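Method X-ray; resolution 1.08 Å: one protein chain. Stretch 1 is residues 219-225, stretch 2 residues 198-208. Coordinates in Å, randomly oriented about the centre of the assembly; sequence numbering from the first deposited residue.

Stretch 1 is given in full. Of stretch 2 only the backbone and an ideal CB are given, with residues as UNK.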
# COMPACT_ATOMS: atom_id res chain seq x y z
N TYR B 219 15.76 28.35 -6.79
CA TYR B 219 15.16 28.64 -5.49
C TYR B 219 13.67 28.46 -5.64
O TYR B 219 12.98 29.32 -6.21
CB TYR B 219 15.55 30.05 -4.99
CG TYR B 219 17.04 30.26 -5.03
CD1 TYR B 219 17.88 29.50 -4.23
CD2 TYR B 219 17.62 31.11 -5.93
CE1 TYR B 219 19.25 29.60 -4.32
CE2 TYR B 219 18.98 31.24 -6.03
CZ TYR B 219 19.81 30.46 -5.22
OH TYR B 219 21.17 30.55 -5.31
N PRO B 220 13.14 27.35 -5.13
CA PRO B 220 11.73 27.11 -5.33
C PRO B 220 10.85 28.14 -4.61
O PRO B 220 11.31 28.90 -3.74
CB PRO B 220 11.53 25.69 -4.76
CG PRO B 220 12.88 25.04 -4.89
CD PRO B 220 13.81 26.16 -4.57
N GLU B 221 9.56 28.07 -4.89
CA GLU B 221 8.62 29.02 -4.33
C GLU B 221 8.57 29.00 -2.79
O GLU B 221 8.32 30.07 -2.18
CB GLU B 221 7.22 28.73 -4.91
CG GLU B 221 7.10 28.84 -6.41
CD GLU B 221 6.78 30.23 -6.91
OE1 GLU B 221 6.23 30.33 -8.03
OE2 GLU B 221 7.08 31.21 -6.19
N GLY B 222 8.76 27.85 -2.18
CA GLY B 222 8.59 27.69 -0.76
C GLY B 222 9.77 28.16 0.06
O GLY B 222 10.71 28.78 -0.46
N GLY B 223 9.71 27.84 1.35
CA GLY B 223 10.74 28.24 2.30
C GLY B 223 10.27 29.47 3.06
O GLY B 223 9.56 30.34 2.53
N THR B 224 10.66 29.56 4.32
CA THR B 224 10.30 30.75 5.10
C THR B 224 11.13 31.94 4.65
O THR B 224 12.32 31.82 4.41
CB THR B 224 10.52 30.47 6.58
OG1 THR B 224 9.83 29.26 6.87
CG2 THR B 224 9.99 31.61 7.46
N LYS B 225 10.48 33.09 4.46
CA LYS B 225 11.16 34.27 3.99
C LYS B 225 12.04 34.87 5.07
O LYS B 225 11.68 34.88 6.26
CB LYS B 225 10.14 35.32 3.50
CG LYS B 225 9.38 34.80 2.28
CD LYS B 225 8.82 35.90 1.42
CE LYS B 225 8.64 35.44 -0.02
NZ LYS B 225 7.87 34.17 -0.10
N UNK B 198 0.87 32.56 12.44
CA UNK B 198 2.06 31.82 12.81
C UNK B 198 3.21 32.15 11.86
O UNK B 198 3.00 32.68 10.77
CB UNK B 198 1.78 30.32 12.81
N UNK B 199 4.41 31.78 12.32
CA UNK B 199 5.60 31.75 11.47
C UNK B 199 6.17 30.34 11.65
O UNK B 199 6.54 29.99 12.77
CB UNK B 199 6.61 32.84 11.84
N UNK B 200 6.22 29.53 10.60
CA UNK B 200 6.87 28.23 10.66
C UNK B 200 8.29 28.36 10.15
O UNK B 200 8.50 28.96 9.10
CB UNK B 200 6.10 27.19 9.85
N UNK B 201 9.26 27.80 10.88
CA UNK B 201 10.59 27.72 10.34
C UNK B 201 11.35 26.54 10.94
O UNK B 201 11.17 26.23 12.13
CB UNK B 201 11.34 29.03 10.59
N UNK B 202 12.26 25.93 10.17
CA UNK B 202 12.31 25.92 8.70
C UNK B 202 11.00 25.38 8.10
O UNK B 202 10.18 24.78 8.81
CB UNK B 202 13.49 25.08 8.22
N UNK B 203 10.82 25.60 6.80
CA UNK B 203 9.63 25.10 6.09
C UNK B 203 10.06 24.69 4.69
O UNK B 203 10.29 25.54 3.86
CB UNK B 203 8.52 26.15 6.04
N UNK B 204 10.17 23.38 4.46
CA UNK B 204 10.62 22.87 3.16
C UNK B 204 9.44 22.58 2.22
O UNK B 204 9.66 22.07 1.11
CB UNK B 204 11.45 21.60 3.36
N UNK B 205 8.20 22.87 2.65
CA UNK B 205 7.08 22.71 1.74
C UNK B 205 7.23 23.68 0.58
O UNK B 205 7.63 24.83 0.73
CB UNK B 205 5.75 22.93 2.46
N UNK B 206 6.93 23.20 -0.62
CA UNK B 206 7.19 23.97 -1.81
C UNK B 206 8.65 24.08 -2.17
O UNK B 206 9.01 24.90 -3.03
CB UNK B 206 6.61 25.37 -1.64
N UNK B 207 9.52 23.28 -1.52
CA UNK B 207 10.93 23.27 -1.85
C UNK B 207 11.38 21.83 -2.21
O UNK B 207 12.04 21.64 -3.23
CB UNK B 207 11.75 23.82 -0.68
N UNK B 208 11.03 20.87 -1.36
CA UNK B 208 11.41 19.47 -1.59
C UNK B 208 10.23 18.58 -1.96
O UNK B 208 10.35 17.37 -1.99
CB UNK B 208 12.09 18.91 -0.34

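Positions 198 to 200 form a short strand. At position 198 the CB lies beyond the reach of stretch 1, so the contact sets no preference; the residue is Tyr198. The CA-to-CB bond of position 199 points sideways, and a side chain of moderate length could meet the methyl group of Thr224. Several aliphatic residues would serve. The deposited Ile199 brings its CG2 to 4.2 Å from CG2 of Thr224.

Position 200 contributes chiefly through its backbone. The hydroxyl OG1 of Thr224 donates a short hydrogen bond to the carbonyl O of residue 200, 2.6 Å away, and this bond is indifferent to the side chain, whose CB starts sideways. An extended residue could run past the contact, as Met200 does: its chi1 and chi2 are both t, and its end leads away from stretch 1.

At position 201 the ideal CB is 4.0 Å from Thr224 OG1, but the bond to it runs sideways, which leaves the type of side chain open. Phe201 takes a p rotamer and carries its ring away. The peptide bond between 201 and 202 is cis, which strongly suggests proline at 202, and phi of -57° is compatible with it; Pro202 points away from stretch 1.

Position 203 faces stretch 1 directly, its ideal CB 3.5 Å from Thr224 OG1. The backbone NH of Gly223 points into the space beside it, so a polar side chain with an acceptor would suit; Asp, Asn or Ser could each be argued. The residue is Asp203. Its carboxylate makes no direct hydrogen bond to stretch 1 and works through water instead: one water donates to OD2 and to Thr224 OG1, while a second accepts from Gly223 N, 2.9 Å from the water O, and donates to the carbonyl O of residue 205, with a weak bond to OD2. The carbonyl O of Asp203 also receives a CA-H...O contact from Gly223 CA at 3.2 Å.

Position 204 points away and is unconstrained by stretch 1; it is Thr204. At position 205 the CB is sideways and no atom of stretch 1 is close to it, so a small polar residue is one option among many. Ser205 turns back on its own loop, with OG donating to Asp203 OD1 at 2.6 Å and its backbone N donating to the same OD1 at 3.0 Å.

Position 206 is restrictive. Phi is positive, at 72°, and an ideal CB would sit a tight 3.2 Å from Gly222 CA. Both features favour glycine, and Gly206 is found. The two stretches approach to 4.1 Å between Gly206 CA and Gly222 CA, and Gly222 N donates to Gly206 O at 3.1 Å.

The CB of position 207 points sideways, its ideal place 4.5 Å from Pro220 CB and near the glycine backbone, a setting for a compact aliphatic residue such as Val, Ile or Leu. Val207, with chi1 t, places CG1 3.9 Å from Pro220 CG and CG2 3.4 Å from Gly222 C. Position 208 turns away, and Leu208 makes no contact with stretch 1.

Stretch 2 (198-208) YIMFPDTSGVL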
# COMPACT_ATOMS: atom_id res chain seq x y z
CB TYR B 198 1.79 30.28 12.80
CG TYR B 198 1.50 29.79 11.40
CD1 TYR B 198 0.25 29.91 10.83
CD2 TYR B 198 2.53 29.31 10.61
CE1 TYR B 198 0.02 29.51 9.52
CE2 TYR B 198 2.31 28.93 9.32
CZ TYR B 198 1.06 29.04 8.76
OH TYR B 198 0.86 28.69 7.45
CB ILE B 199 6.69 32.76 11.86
CG1 ILE B 199 6.16 34.20 11.77
CG2 ILE B 199 7.89 32.58 10.94
CD1 ILE B 199 7.06 35.21 12.44
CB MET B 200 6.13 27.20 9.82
CG MET B 200 6.81 25.83 9.83
SD MET B 200 5.94 24.56 8.93
CE MET B 200 4.68 24.21 10.11
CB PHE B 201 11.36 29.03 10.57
CG PHE B 201 11.84 29.24 11.96
CD1 PHE B 201 10.96 29.73 12.94
CD2 PHE B 201 13.17 29.13 12.27
CE1 PHE B 201 11.39 29.98 14.22
CE2 PHE B 201 13.62 29.40 13.57
CZ PHE B 201 12.73 29.83 14.53
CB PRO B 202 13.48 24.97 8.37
CG PRO B 202 14.20 24.79 9.68
CD PRO B 202 13.15 24.91 10.73
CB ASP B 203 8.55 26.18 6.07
CG ASP B 203 7.34 25.76 5.29
OD1 ASP B 203 7.20 24.58 4.94
OD2 ASP B 203 6.48 26.65 5.04
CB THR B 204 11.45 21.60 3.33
OG1 THR B 204 10.58 20.67 3.98
CG2 THR B 204 12.70 21.86 4.17
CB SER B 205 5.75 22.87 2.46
OG SER B 205 5.53 24.15 2.94
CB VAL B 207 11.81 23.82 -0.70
CG1 VAL B 207 13.28 23.87 -1.14
CG2 VAL B 207 11.34 25.20 -0.28
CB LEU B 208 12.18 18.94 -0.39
CG LEU B 208 13.62 19.42 -0.35
CD1 LEU B 208 14.25 19.28 1.01
CD2 LEU B 208 14.47 18.70 -1.38
O HOH W 1 7.04 27.03 2.26
O HOH W 2 7.00 29.20 5.89
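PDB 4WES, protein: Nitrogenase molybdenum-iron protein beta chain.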